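Local coordinates for protein alcohol dehydrogenase, zinc-containing (Thermotoga maritima, PDB 3IP1) that catalyses the NAD(+)-dependent oxidation of scyllo-inosose to 3-dehydro-scyllo-inosose, probably as a step in myo-inositol degradation, and binds two zinc ions per subunit, at residues Glu57-Val62 / Val102-Gly107; Ala283-Glu288 / Asn311-Ile316; Glu302-Ala307 / Gln332-Gln337. All blocks are in the same frame, centred on the assembly; numbering follows the deposited sequence.

Contact 1: residues Glu57-Val62 / Val102-Gly107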
ATOM      1  N   GLU A  57     -14.646 -29.690 -14.517  1.00 31.00           N
ATOM      2  CA  GLU A  57     -15.127 -29.004 -15.706  1.00 31.56           C
ATOM      3  C   GLU A  57     -16.638 -28.822 -15.744  1.00 30.93           C
ATOM      4  O   GLU A  57     -17.389 -29.580 -15.121  1.00 31.27           O
ATOM      5  CB  GLU A  57     -14.645 -29.722 -16.974  1.00 31.98           C
ATOM      6  CG  GLU A  57     -13.130 -29.602 -17.165  1.00 35.42           C
ATOM      7  CD  GLU A  57     -12.589 -30.407 -18.351  1.00 39.56           C
ATOM      8  OE1 GLU A  57     -13.207 -31.436 -18.725  1.00 41.46           O
ATOM      9  OE2 GLU A  57     -11.542 -30.001 -18.910  1.00 40.57           O
ATOM     10  N   ILE A  58     -17.060 -27.795 -16.476  1.00 30.09           N
ATOM     11  CA  ILE A  58     -18.465 -27.547 -16.796  1.00 29.63           C
ATOM     12  C   ILE A  58     -18.591 -27.278 -18.289  1.00 29.20           C
ATOM     13  O   ILE A  58     -17.625 -26.896 -18.949  1.00 28.83           O
ATOM     14  CB  ILE A  58     -19.048 -26.302 -16.049  1.00 29.87           C
ATOM     15  CG1 ILE A  58     -18.290 -25.017 -16.468  1.00 29.57           C
ATOM     16  CG2 ILE A  58     -19.011 -26.530 -14.525  1.00 29.06           C
ATOM     17  CD1 ILE A  58     -18.842 -23.682 -15.916  1.00 26.33           C
ATOM     18  N   ILE A  59     -19.798 -27.470 -18.796  1.00 28.67           N
ATOM     19  CA  ILE A  59     -20.147 -27.149 -20.165  1.00 28.05           C
ATOM     20  C   ILE A  59     -21.206 -26.078 -20.051  1.00 27.51           C
ATOM     21  O   ILE A  59     -22.154 -26.206 -19.272  1.00 25.93           O
ATOM     22  CB  ILE A  59     -20.706 -28.399 -20.913  1.00 28.33           C
ATOM     23  CG1 ILE A  59     -19.588 -29.440 -21.108  1.00 29.18           C
ATOM     24  CG2 ILE A  59     -21.295 -28.027 -22.279  1.00 27.67           C
ATOM     25  CD1 ILE A  59     -20.123 -30.845 -21.471  1.00 30.08           C
ATOM     26  N   ILE A  60     -21.024 -25.023 -20.834  1.00 27.38           N
ATOM     27  CA  ILE A  60     -21.893 -23.871 -20.843  1.00 26.98           C
ATOM     28  C   ILE A  60     -22.588 -23.754 -22.201  1.00 27.67           C
ATOM     29  O   ILE A  60     -21.954 -23.874 -23.241  1.00 28.24           O
ATOM     30  CB  ILE A  60     -21.062 -22.593 -20.598  1.00 27.23           C
ATOM     31  CG1 ILE A  60     -20.342 -22.667 -19.235  1.00 25.94           C
ATOM     32  CG2 ILE A  60     -21.940 -21.339 -20.719  1.00 26.21           C
ATOM     33  CD1 ILE A  60     -19.167 -21.651 -19.091  1.00 25.15           C
ATOM     34  N   LYS A  61     -23.891 -23.529 -22.195  1.00 28.30           N
ATOM     35  CA  LYS A  61     -24.612 -23.223 -23.413  1.00 28.84           C
ATOM     36  C   LYS A  61     -24.446 -21.732 -23.618  1.00 29.08           C
ATOM     37  O   LYS A  61     -24.935 -20.944 -22.797  1.00 29.38           O
ATOM     38  CB  LYS A  61     -26.079 -23.595 -23.218  1.00 29.06           C
ATOM     39  CG  LYS A  61     -27.033 -23.321 -24.361  1.00 30.23           C
ATOM     40  CD  LYS A  61     -28.380 -23.998 -24.011  1.00 33.71           C
ATOM     41  CE  LYS A  61     -29.523 -23.577 -24.928  1.00 37.66           C
ATOM     42  NZ  LYS A  61     -29.132 -23.646 -26.365  1.00 38.50           N
ATOM     43  N   VAL A  62     -23.731 -21.340 -24.680  1.00 28.97           N
ATOM     44  CA  VAL A  62     -23.405 -19.919 -24.896  1.00 28.31           C
ATOM     45  C   VAL A  62     -24.653 -19.101 -25.214  1.00 28.84           C
ATOM     46  O   VAL A  62     -25.484 -19.486 -26.041  1.00 29.09           O
ATOM     47  CB  VAL A  62     -22.322 -19.703 -26.011  1.00 28.41           C
ATOM     48  CG1 VAL A  62     -21.919 -18.235 -26.130  1.00 26.94           C
ATOM     49  CG2 VAL A  62     -21.085 -20.576 -25.775  1.00 25.64           C
ATOM     50  N   VAL A 102     -25.386 -20.368 -19.952  1.00 28.29           N
ATOM     51  CA  VAL A 102     -25.941 -21.086 -18.810  1.00 28.77           C
ATOM     52  C   VAL A 102     -25.277 -22.456 -18.672  1.00 28.54           C
ATOM     53  O   VAL A 102     -24.960 -23.115 -19.679  1.00 29.16           O
ATOM     54  CB  VAL A 102     -27.506 -21.167 -18.858  1.00 29.44           C
ATOM     55  CG1 VAL A 102     -28.110 -19.779 -19.030  1.00 28.90           C
ATOM     56  CG2 VAL A 102     -27.978 -22.062 -19.970  1.00 29.33           C
ATOM     57  N   VAL A 103     -25.041 -22.871 -17.434  1.00 28.20           N
ATOM     58  CA  VAL A 103     -24.470 -24.184 -17.175  1.00 27.84           C
ATOM     59  C   VAL A 103     -25.472 -25.267 -17.581  1.00 28.23           C
ATOM     60  O   VAL A 103     -26.632 -25.242 -17.161  1.00 28.56           O
ATOM     61  CB  VAL A 103     -24.022 -24.357 -15.693  1.00 27.45           C
ATOM     62  CG1 VAL A 103     -23.338 -25.700 -15.509  1.00 26.43           C
ATOM     63  CG2 VAL A 103     -23.048 -23.215 -15.290  1.00 27.47           C
ATOM     64  N   VAL A 104     -25.027 -26.198 -18.420  1.00 28.39           N
ATOM     65  CA  VAL A 104     -25.876 -27.324 -18.811  1.00 28.87           C
ATOM     66  C   VAL A 104     -25.340 -28.651 -18.303  1.00 29.87           C
ATOM     67  O   VAL A 104     -26.033 -29.644 -18.343  1.00 30.46           O
ATOM     68  CB  VAL A 104     -26.178 -27.410 -20.351  1.00 28.89           C
ATOM     69  CG1 VAL A 104     -26.977 -26.198 -20.817  1.00 26.94           C
ATOM     70  CG2 VAL A 104     -24.895 -27.632 -21.176  1.00 27.95           C
ATOM     71  N   GLU A 105     -24.101 -28.666 -17.843  1.00 30.39           N
ATOM     72  CA  GLU A 105     -23.544 -29.834 -17.232  1.00 31.15           C
ATOM     73  C   GLU A 105     -22.346 -29.418 -16.376  1.00 30.97           C
ATOM     74  O   GLU A 105     -21.603 -28.525 -16.756  1.00 31.04           O
ATOM     75  CB  GLU A 105     -23.118 -30.831 -18.309  1.00 31.78           C
ATOM     76  CG  GLU A 105     -22.554 -32.108 -17.725  1.00 35.16           C
ATOM     77  CD  GLU A 105     -22.496 -33.266 -18.701  1.00 40.35           C
ATOM     78  OE1 GLU A 105     -22.446 -34.425 -18.213  1.00 43.16           O
ATOM     79  OE2 GLU A 105     -22.486 -33.030 -19.932  1.00 41.95           O
ATOM     80  N   ALA A 106     -22.179 -30.077 -15.233  1.00 30.85           N
ATOM     81  CA  ALA A 106     -21.059 -29.841 -14.316  1.00 30.96           C
ATOM     82  C   ALA A 106     -20.531 -31.174 -13.780  1.00 31.18           C
ATOM     83  O   ALA A 106     -21.311 -32.044 -13.398  1.00 31.35           O
ATOM     84  CB  ALA A 106     -21.504 -28.956 -13.155  1.00 30.12           C
ATOM     85  N   GLY A 107     -19.210 -31.326 -13.738  1.00 31.00           N
ATOM     86  CA  GLY A 107     -18.590 -32.487 -13.104  1.00 30.66           C
ATOM     87  C   GLY A 107     -18.790 -32.481 -11.600  1.00 31.25           C
ATOM     88  O   GLY A 107     -19.232 -31.470 -11.042  1.00 31.28           O
TER
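A classic beta bulge interrupts the antiparallel pairing of strands 57-66 and 98-106 in the GroES-like domain of this zinc-containing dehydrogenase. Val104 and Glu105 together face the single residue Ile59, and the near-helical psi of Val104 (-13°) inserts the extra residue. Ile59 O receives Val104 N at 3.0 Å, almost straight and in the carbonyl plane, while Glu105 N reaches the same oxygen only weakly, at 3.4 Å. The strands are in regular pairing on both sides of the bulge. Lys61 and Val102 exchange two backbone bonds, with Lys61 N 2.8 Å from Val102 O. Toward the other end, Ile59 N donates to Glu105 O, coming in from above that carbonyl's plane, and Gly107 N meets Glu57 O at 2.9 Å nearly along the C=O axis. The bulge leaves Val104 touching two residues of the opposite strand: its CG2 crosses obliquely to Ile59 CG2 at 3.8 Å, and its CG1 lies 3.7 Å from Lys61 CB. Ile58, Ile60, Val103 and Ala106 share one face of the sheet, opposite to Ile59, Lys61, Val102 and Glu105; Phe119 touches Ile58 and Val103, and Val125 touches Ile60 and Val103. On that face Ile58 holds CG1 in the crowded position between the backbone N and the carbonyl carbon (chi1 62°), which places CG2 anti to the carbonyl carbon and brings it 3.7 Å from Ala106 CB.

Contact 2: residues Ala283-Glu288 / Asn311-Ile316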
ATOM      1  N   ALA A 283      -4.204  15.319 -13.522  1.00 27.79           N
ATOM      2  CA  ALA A 283      -4.886  14.070 -13.117  1.00 27.55           C
ATOM      3  C   ALA A 283      -4.026  13.159 -12.251  1.00 27.28           C
ATOM      4  O   ALA A 283      -2.795  13.188 -12.332  1.00 27.64           O
ATOM      5  CB  ALA A 283      -5.395  13.310 -14.344  1.00 27.55           C
ATOM      6  N   LYS A 284      -4.681  12.361 -11.411  1.00 27.23           N
ATOM      7  CA  LYS A 284      -3.996  11.337 -10.604  1.00 26.82           C
ATOM      8  C   LYS A 284      -3.661  10.101 -11.451  1.00 27.08           C
ATOM      9  O   LYS A 284      -2.684   9.396 -11.180  1.00 27.32           O
ATOM     10  CB  LYS A 284      -4.853  10.974  -9.372  1.00 26.31           C
ATOM     11  CG  LYS A 284      -4.384   9.806  -8.512  1.00 26.99           C
ATOM     12  CD  LYS A 284      -3.078  10.098  -7.732  1.00 28.98           C
ATOM     13  CE  LYS A 284      -2.413   8.746  -7.248  1.00 30.24           C
ATOM     14  NZ  LYS A 284      -1.956   7.864  -8.438  1.00 31.13           N
ATOM     15  N   LEU A 285      -4.458   9.843 -12.486  1.00 27.50           N
ATOM     16  CA  LEU A 285      -4.270   8.658 -13.306  1.00 27.33           C
ATOM     17  C   LEU A 285      -4.523   8.920 -14.795  1.00 26.99           C
ATOM     18  O   LEU A 285      -5.526   9.527 -15.171  1.00 27.25           O
ATOM     19  CB  LEU A 285      -5.186   7.524 -12.798  1.00 27.89           C
ATOM     20  CG  LEU A 285      -5.205   6.199 -13.589  1.00 29.04           C
ATOM     21  CD1 LEU A 285      -3.923   5.370 -13.377  1.00 27.72           C
ATOM     22  CD2 LEU A 285      -6.424   5.371 -13.214  1.00 29.40           C
ATOM     23  N   PHE A 286      -3.607   8.440 -15.624  1.00 26.70           N
ATOM     24  CA  PHE A 286      -3.765   8.441 -17.068  1.00 26.79           C
ATOM     25  C   PHE A 286      -3.816   6.990 -17.541  1.00 26.50           C
ATOM     26  O   PHE A 286      -3.011   6.167 -17.122  1.00 26.15           O
ATOM     27  CB  PHE A 286      -2.598   9.157 -17.762  1.00 26.89           C
ATOM     28  CG  PHE A 286      -2.442  10.616 -17.386  1.00 25.56           C
ATOM     29  CD1 PHE A 286      -1.857  10.974 -16.179  1.00 24.39           C
ATOM     30  CD2 PHE A 286      -2.853  11.625 -18.274  1.00 25.28           C
ATOM     31  CE1 PHE A 286      -1.695  12.337 -15.828  1.00 26.19           C
ATOM     32  CE2 PHE A 286      -2.704  12.984 -17.955  1.00 23.88           C
ATOM     33  CZ  PHE A 286      -2.124  13.351 -16.736  1.00 24.89           C
ATOM     34  N   LEU A 287      -4.777   6.675 -18.408  1.00 26.79           N
ATOM     35  CA  LEU A 287      -4.862   5.340 -18.976  1.00 26.04           C
ATOM     36  C   LEU A 287      -4.498   5.454 -20.436  1.00 27.49           C
ATOM     37  O   LEU A 287      -5.189   6.135 -21.213  1.00 27.41           O
ATOM     38  CB  LEU A 287      -6.259   4.735 -18.827  1.00 25.40           C
ATOM     39  CG  LEU A 287      -6.396   3.307 -19.382  1.00 23.91           C
ATOM     40  CD1 LEU A 287      -5.530   2.289 -18.563  1.00 23.65           C
ATOM     41  CD2 LEU A 287      -7.837   2.842 -19.454  1.00 23.57           C
ATOM     42  N   GLU A 288      -3.401   4.798 -20.801  1.00 28.02           N
ATOM     43  CA  GLU A 288      -2.948   4.776 -22.173  1.00 29.21           C
ATOM     44  C   GLU A 288      -3.586   3.563 -22.839  1.00 29.49           C
ATOM     45  O   GLU A 288      -3.083   2.450 -22.708  1.00 29.19           O
ATOM     46  CB  GLU A 288      -1.418   4.661 -22.228  1.00 29.63           C
ATOM     47  CG  GLU A 288      -0.793   5.160 -23.540  1.00 32.61           C
ATOM     48  CD  GLU A 288      -1.469   4.599 -24.789  1.00 35.34           C
ATOM     49  OE1 GLU A 288      -1.106   3.499 -25.259  1.00 37.99           O
ATOM     50  OE2 GLU A 288      -2.383   5.267 -25.294  1.00 35.95           O
ATOM     51  N   ASN A 311       2.065  12.860  -7.961  1.00 24.42           N
ATOM     52  CA  ASN A 311       1.685  11.458  -7.779  1.00 24.73           C
ATOM     53  C   ASN A 311       0.821  10.862  -8.910  1.00 24.39           C
ATOM     54  O   ASN A 311       0.080   9.917  -8.678  1.00 24.30           O
ATOM     55  CB  ASN A 311       1.021  11.264  -6.398  1.00 25.02           C
ATOM     56  CG  ASN A 311       1.998  11.479  -5.264  1.00 26.57           C
ATOM     57  OD1 ASN A 311       3.087  10.887  -5.242  1.00 27.78           O
ATOM     58  ND2 ASN A 311       1.632  12.334  -4.317  1.00 28.76           N
ATOM     59  N   ALA A 312       0.924  11.414 -10.125  1.00 24.13           N
ATOM     60  CA  ALA A 312       0.214  10.840 -11.276  1.00 24.17           C
ATOM     61  C   ALA A 312       0.753   9.458 -11.577  1.00 23.40           C
ATOM     62  O   ALA A 312       1.945   9.199 -11.429  1.00 23.61           O
ATOM     63  CB  ALA A 312       0.341  11.719 -12.513  1.00 23.90           C
ATOM     64  N   THR A 313      -0.143   8.579 -11.989  1.00 22.94           N
ATOM     65  CA  THR A 313       0.218   7.271 -12.485  1.00 22.93           C
ATOM     66  C   THR A 313      -0.174   7.163 -13.961  1.00 22.94           C
ATOM     67  O   THR A 313      -1.299   7.526 -14.341  1.00 22.96           O
ATOM     68  CB  THR A 313      -0.479   6.168 -11.654  1.00 23.18           C
ATOM     69  OG1 THR A 313       0.054   6.184 -10.330  1.00 22.17           O
ATOM     70  CG2 THR A 313      -0.249   4.780 -12.275  1.00 21.88           C
ATOM     71  N   VAL A 314       0.741   6.690 -14.806  1.00 23.15           N
ATOM     72  CA  VAL A 314       0.353   6.354 -16.167  1.00 22.74           C
ATOM     73  C   VAL A 314       0.278   4.843 -16.273  1.00 23.49           C
ATOM     74  O   VAL A 314       1.266   4.150 -16.081  1.00 21.93           O
ATOM     75  CB  VAL A 314       1.290   6.891 -17.246  1.00 22.90           C
ATOM     76  CG1 VAL A 314       0.656   6.671 -18.637  1.00 22.17           C
ATOM     77  CG2 VAL A 314       1.565   8.338 -17.039  1.00 22.92           C
ATOM     78  N   ALA A 315      -0.922   4.346 -16.547  1.00 23.97           N
ATOM     79  CA  ALA A 315      -1.119   2.911 -16.702  1.00 24.61           C
ATOM     80  C   ALA A 315      -1.189   2.610 -18.200  1.00 25.69           C
ATOM     81  O   ALA A 315      -1.970   3.243 -18.932  1.00 25.65           O
ATOM     82  CB  ALA A 315      -2.398   2.472 -15.979  1.00 23.90           C
ATOM     83  N   ILE A 316      -0.354   1.671 -18.652  1.00 26.60           N
ATOM     84  CA  ILE A 316      -0.304   1.282 -20.069  1.00 27.86           C
ATOM     85  C   ILE A 316      -0.997  -0.060 -20.269  1.00 28.63           C
ATOM     86  O   ILE A 316      -0.542  -1.076 -19.761  1.00 28.15           O
ATOM     87  CB  ILE A 316       1.150   1.218 -20.598  1.00 28.42           C
ATOM     88  CG1 ILE A 316       1.827   2.587 -20.459  1.00 30.27           C
ATOM     89  CG2 ILE A 316       1.170   0.795 -22.094  1.00 28.04           C
ATOM     90  CD1 ILE A 316       3.368   2.531 -20.392  1.00 33.53           C
TER
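Strands 285-288 and 313-316 run side by side in parallel, zipped by short, nearly straight backbone bonds. Phe286 uses both of its peptide groups: its N donates to Thr313 O at 2.8 Å, and its O accepts Ala315 N at 2.8 Å. Glu288 N continues the ladder to Ala315 O. Packing is close on both faces of this inner part. Leu285 crosses Thr313 obliquely, Leu285 CD1 3.9 Å from Thr313 CG2, beneath helices 194-207 and 224-235. On the face toward helix 293-306, the Phe286 ring presents its edge to Ala312 CB, 3.9 Å from CE1, while Ala283 CB lies over one ring face near the rim.

Toward Lys284 and Asn311 the apolar packing gives way to a more open, partly exposed end held by polar contacts. Here Lys284, its chain bent at chi2 (69°) and chi4 (64°), folds back beside Thr313 so that NZ donates to Asn311 O at 2.9 Å, nearly along the C=O axis. The Thr313 hydroxyl is bonded to Gln337 on the adjoining strand, and Asn311 OD1 to Arg335. Two neighbouring parallel strands linked through helix 293-306 form the beta-alpha-beta crossover of the Rossmann-type nucleotide-binding domain.

Contact 3: residues Glu302-Ala307 / Gln332-Gln337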
ATOM      1  N   GLU A 302       3.623  16.316 -20.989  1.00 30.12           N
ATOM      2  CA  GLU A 302       3.511  17.756 -20.884  1.00 30.40           C
ATOM      3  C   GLU A 302       2.456  18.146 -19.850  1.00 30.01           C
ATOM      4  O   GLU A 302       2.659  19.098 -19.080  1.00 30.48           O
ATOM      5  CB  GLU A 302       3.237  18.432 -22.238  1.00 30.63           C
ATOM      6  CG  GLU A 302       3.507  19.945 -22.152  1.00 33.99           C
ATOM      7  CD  GLU A 302       2.985  20.757 -23.335  1.00 39.15           C
ATOM      8  OE1 GLU A 302       2.913  20.217 -24.459  1.00 42.33           O
ATOM      9  OE2 GLU A 302       2.659  21.950 -23.135  1.00 39.88           O
ATOM     10  N   VAL A 303       1.330  17.430 -19.840  1.00 29.31           N
ATOM     11  CA  VAL A 303       0.331  17.632 -18.803  1.00 28.79           C
ATOM     12  C   VAL A 303       0.911  17.337 -17.405  1.00 28.77           C
ATOM     13  O   VAL A 303       0.760  18.145 -16.481  1.00 29.53           O
ATOM     14  CB  VAL A 303      -0.932  16.784 -19.024  1.00 29.23           C
ATOM     15  CG1 VAL A 303      -1.797  16.821 -17.766  1.00 27.88           C
ATOM     16  CG2 VAL A 303      -1.729  17.301 -20.240  1.00 26.97           C
ATOM     17  N   ILE A 304       1.584  16.201 -17.256  1.00 27.87           N
ATOM     18  CA  ILE A 304       2.128  15.820 -15.963  1.00 27.33           C
ATOM     19  C   ILE A 304       3.071  16.932 -15.486  1.00 27.72           C
ATOM     20  O   ILE A 304       2.974  17.391 -14.349  1.00 27.26           O
ATOM     21  CB  ILE A 304       2.847  14.440 -16.004  1.00 26.75           C
ATOM     22  CG1 ILE A 304       1.824  13.294 -16.178  1.00 26.38           C
ATOM     23  CG2 ILE A 304       3.636  14.227 -14.727  1.00 25.66           C
ATOM     24  CD1 ILE A 304       2.472  11.867 -16.433  1.00 24.18           C
ATOM     25  N   TRP A 305       3.947  17.375 -16.387  1.00 28.31           N
ATOM     26  CA  TRP A 305       4.930  18.408 -16.098  1.00 29.71           C
ATOM     27  C   TRP A 305       4.272  19.713 -15.653  1.00 29.78           C
ATOM     28  O   TRP A 305       4.602  20.243 -14.605  1.00 30.19           O
ATOM     29  CB  TRP A 305       5.808  18.669 -17.320  1.00 30.21           C
ATOM     30  CG  TRP A 305       6.907  19.659 -17.053  1.00 32.58           C
ATOM     31  CD1 TRP A 305       6.934  20.980 -17.417  1.00 34.54           C
ATOM     32  CD2 TRP A 305       8.136  19.408 -16.355  1.00 34.16           C
ATOM     33  NE1 TRP A 305       8.112  21.564 -16.996  1.00 35.97           N
ATOM     34  CE2 TRP A 305       8.870  20.623 -16.348  1.00 35.13           C
ATOM     35  CE3 TRP A 305       8.693  18.274 -15.746  1.00 33.47           C
ATOM     36  CZ2 TRP A 305      10.133  20.735 -15.756  1.00 35.29           C
ATOM     37  CZ3 TRP A 305       9.946  18.380 -15.162  1.00 35.40           C
ATOM     38  CH2 TRP A 305      10.651  19.609 -15.162  1.00 35.97           C
ATOM     39  N   ARG A 306       3.321  20.201 -16.438  1.00 29.90           N
ATOM     40  CA  ARG A 306       2.717  21.511 -16.197  1.00 30.19           C
ATOM     41  C   ARG A 306       1.650  21.538 -15.093  1.00 30.87           C
ATOM     42  O   ARG A 306       1.390  22.600 -14.516  1.00 30.50           O
ATOM     43  CB  ARG A 306       2.136  22.062 -17.506  1.00 30.01           C
ATOM     44  CG  ARG A 306       3.217  22.466 -18.532  1.00 31.01           C
ATOM     45  CD  ARG A 306       2.608  22.881 -19.864  1.00 30.38           C
ATOM     46  NE  ARG A 306       1.635  23.962 -19.673  1.00 32.66           N
ATOM     47  CZ  ARG A 306       0.845  24.446 -20.629  1.00 33.02           C
ATOM     48  NH1 ARG A 306       0.907  23.952 -21.854  1.00 32.90           N
ATOM     49  NH2 ARG A 306      -0.013  25.419 -20.354  1.00 32.76           N
ATOM     50  N   ALA A 307       1.022  20.383 -14.827  1.00 30.76           N
ATOM     51  CA  ALA A 307       0.028  20.236 -13.750  1.00 30.63           C
ATOM     52  C   ALA A 307       0.587  20.529 -12.361  1.00 30.96           C
ATOM     53  O   ALA A 307       1.760  20.296 -12.075  1.00 30.52           O
ATOM     54  CB  ALA A 307      -0.581  18.830 -13.766  1.00 30.83           C
ATOM     55  N   GLN A 332      10.518  12.047 -12.163  1.00 26.48           N
ATOM     56  CA  GLN A 332      11.209  12.442 -10.943  1.00 25.79           C
ATOM     57  C   GLN A 332      10.637  13.726 -10.322  1.00 25.63           C
ATOM     58  O   GLN A 332      10.307  13.773  -9.128  1.00 24.08           O
ATOM     59  CB  GLN A 332      12.696  12.631 -11.207  1.00 26.10           C
ATOM     60  CG  GLN A 332      13.474  11.338 -11.465  1.00 26.97           C
ATOM     61  CD  GLN A 332      14.854  11.603 -12.073  1.00 29.93           C
ATOM     62  OE1 GLN A 332      15.071  12.622 -12.738  1.00 29.98           O
ATOM     63  NE2 GLN A 332      15.783  10.683 -11.858  1.00 28.45           N
ATOM     64  N   VAL A 333      10.513  14.759 -11.146  1.00 25.31           N
ATOM     65  CA  VAL A 333      10.148  16.075 -10.665  1.00 25.31           C
ATOM     66  C   VAL A 333       8.658  16.189 -10.251  1.00 24.92           C
ATOM     67  O   VAL A 333       8.322  16.961  -9.353  1.00 24.67           O
ATOM     68  CB  VAL A 333      10.576  17.182 -11.681  1.00 25.99           C
ATOM     69  CG1 VAL A 333      10.127  18.571 -11.217  1.00 26.40           C
ATOM     70  CG2 VAL A 333      12.113  17.187 -11.876  1.00 25.54           C
ATOM     71  N   ARG A 334       7.773  15.431 -10.896  1.00 23.92           N
ATOM     72  CA  ARG A 334       6.347  15.492 -10.546  1.00 24.15           C
ATOM     73  C   ARG A 334       5.904  14.316  -9.674  1.00 24.08           C
ATOM     74  O   ARG A 334       4.703  14.114  -9.448  1.00 24.53           O
ATOM     75  CB  ARG A 334       5.473  15.611 -11.804  1.00 23.90           C
ATOM     76  CG  ARG A 334       5.971  16.621 -12.840  1.00 24.68           C
ATOM     77  CD  ARG A 334       6.183  18.037 -12.262  1.00 26.43           C
ATOM     78  NE  ARG A 334       4.941  18.611 -11.732  1.00 26.19           N
ATOM     79  CZ  ARG A 334       4.793  19.016 -10.474  1.00 26.11           C
ATOM     80  NH1 ARG A 334       3.639  19.523 -10.071  1.00 26.11           N
ATOM     81  NH2 ARG A 334       5.815  18.948  -9.635  1.00 22.93           N
ATOM     82  N   ARG A 335       6.875  13.535  -9.208  1.00 23.61           N
ATOM     83  CA  ARG A 335       6.596  12.383  -8.332  1.00 24.69           C
ATOM     84  C   ARG A 335       5.577  11.430  -8.975  1.00 24.06           C
ATOM     85  O   ARG A 335       4.605  10.992  -8.339  1.00 24.30           O
ATOM     86  CB  ARG A 335       6.116  12.869  -6.944  1.00 23.76           C
ATOM     87  CG  ARG A 335       6.525  11.955  -5.812  1.00 25.28           C
ATOM     88  CD  ARG A 335       5.836  12.358  -4.505  1.00 24.44           C
ATOM     89  NE  ARG A 335       6.452  11.686  -3.377  1.00 24.25           N
ATOM     90  CZ  ARG A 335       6.032  10.538  -2.862  1.00 24.95           C
ATOM     91  NH1 ARG A 335       6.687   9.999  -1.846  1.00 26.62           N
ATOM     92  NH2 ARG A 335       4.960   9.939  -3.355  1.00 24.58           N
ATOM     93  N   ALA A 336       5.815  11.109 -10.238  1.00 23.16           N
ATOM     94  CA  ALA A 336       4.867  10.333 -11.022  1.00 23.06           C
ATOM     95  C   ALA A 336       5.414   8.943 -11.274  1.00 22.98           C
ATOM     96  O   ALA A 336       6.587   8.672 -11.026  1.00 22.60           O
ATOM     97  CB  ALA A 336       4.536  11.053 -12.331  1.00 22.28           C
ATOM     98  N   GLN A 337       4.546   8.041 -11.702  1.00 23.34           N
ATOM     99  CA  GLN A 337       4.969   6.674 -11.999  1.00 24.19           C
ATOM    100  C   GLN A 337       4.238   6.070 -13.211  1.00 24.09           C
ATOM    101  O   GLN A 337       3.236   6.593 -13.682  1.00 22.76           O
ATOM    102  CB  GLN A 337       4.838   5.748 -10.769  1.00 24.97           C
ATOM    103  CG  GLN A 337       3.477   5.777 -10.036  1.00 27.24           C
ATOM    104  CD  GLN A 337       3.300   6.990  -9.064  1.00 31.31           C
ATOM    105  OE1 GLN A 337       4.261   7.522  -8.472  1.00 34.29           O
ATOM    106  NE2 GLN A 337       2.065   7.421  -8.915  1.00 32.58           N
TER
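Three successive bends of the same sign, chi1 -45°, chi2 -55° and chi3 -61°, curl the side chain of Arg334 back on itself and bring its guanidinium to the C-terminal end of helix 293-306. CG stands beside the backbone N, anti to the carbonyl carbon, so the aliphatic part slides past Ile304 in the opposite direction, with Arg334 CB 3.7 Å from Ile304 CG2. The same methyl group approaches Ala336 CB at 4.1 Å. At the polar end, Arg334 NH1 donates to Ala307 O at 2.9 Å; the bond lies in the plane of the carbonyl and close to that of the guanidinium. Arg334 NE adds a weak bond to Ile304 O at 3.5 Å, and Arg334 NH2 turns back to Val333 O of its own segment at 3.2 Å, entering from above the carbonyl plane. The NH1 bond, with the NH2 bond and the weak NE bond beside it, restricts the rotation of the flat group, and its positive charge would probably be favoured by the partial negative charge of the helix end. An alanine here would remove the guanidinium and is likely to leave the end of helix 293-306 less firmly tied to the turn after helix 328-333. On the more exposed side, Trp305, with CG anti to the backbone N, swings its six-membered ring across Val333, CZ3 lying 3.7 Å from Val333 CB. Val333 O also accepts a bond from His146 of the second subunit. Farther on, Gln337 pairs in an antiparallel ladder with a strand of that subunit, so the Rossmann sheet continues across the interface, as in other dimeric alcohol dehydrogenases.

Overall arrangement
Contact 1 belongs to the GroES-like domain and lies across the chain's centre from the other two, its centre about 40 Å from that of contact 2. Both are largely buried strand pairs, but contact 1 is antiparallel and irregular, whereas contact 2 is parallel and in even register. Contact 3, only about 10 Å from contact 2 between centres, is partly buried and relies on an arginine side chain rather than a backbone ladder. These two share one Rossmann framework: helix 293-306 connects the strands of contact 2 and supplies one side of contact 3, while Val314 N probably bonds to Gln337 O. Both also touch the second subunit, unlike contact 1.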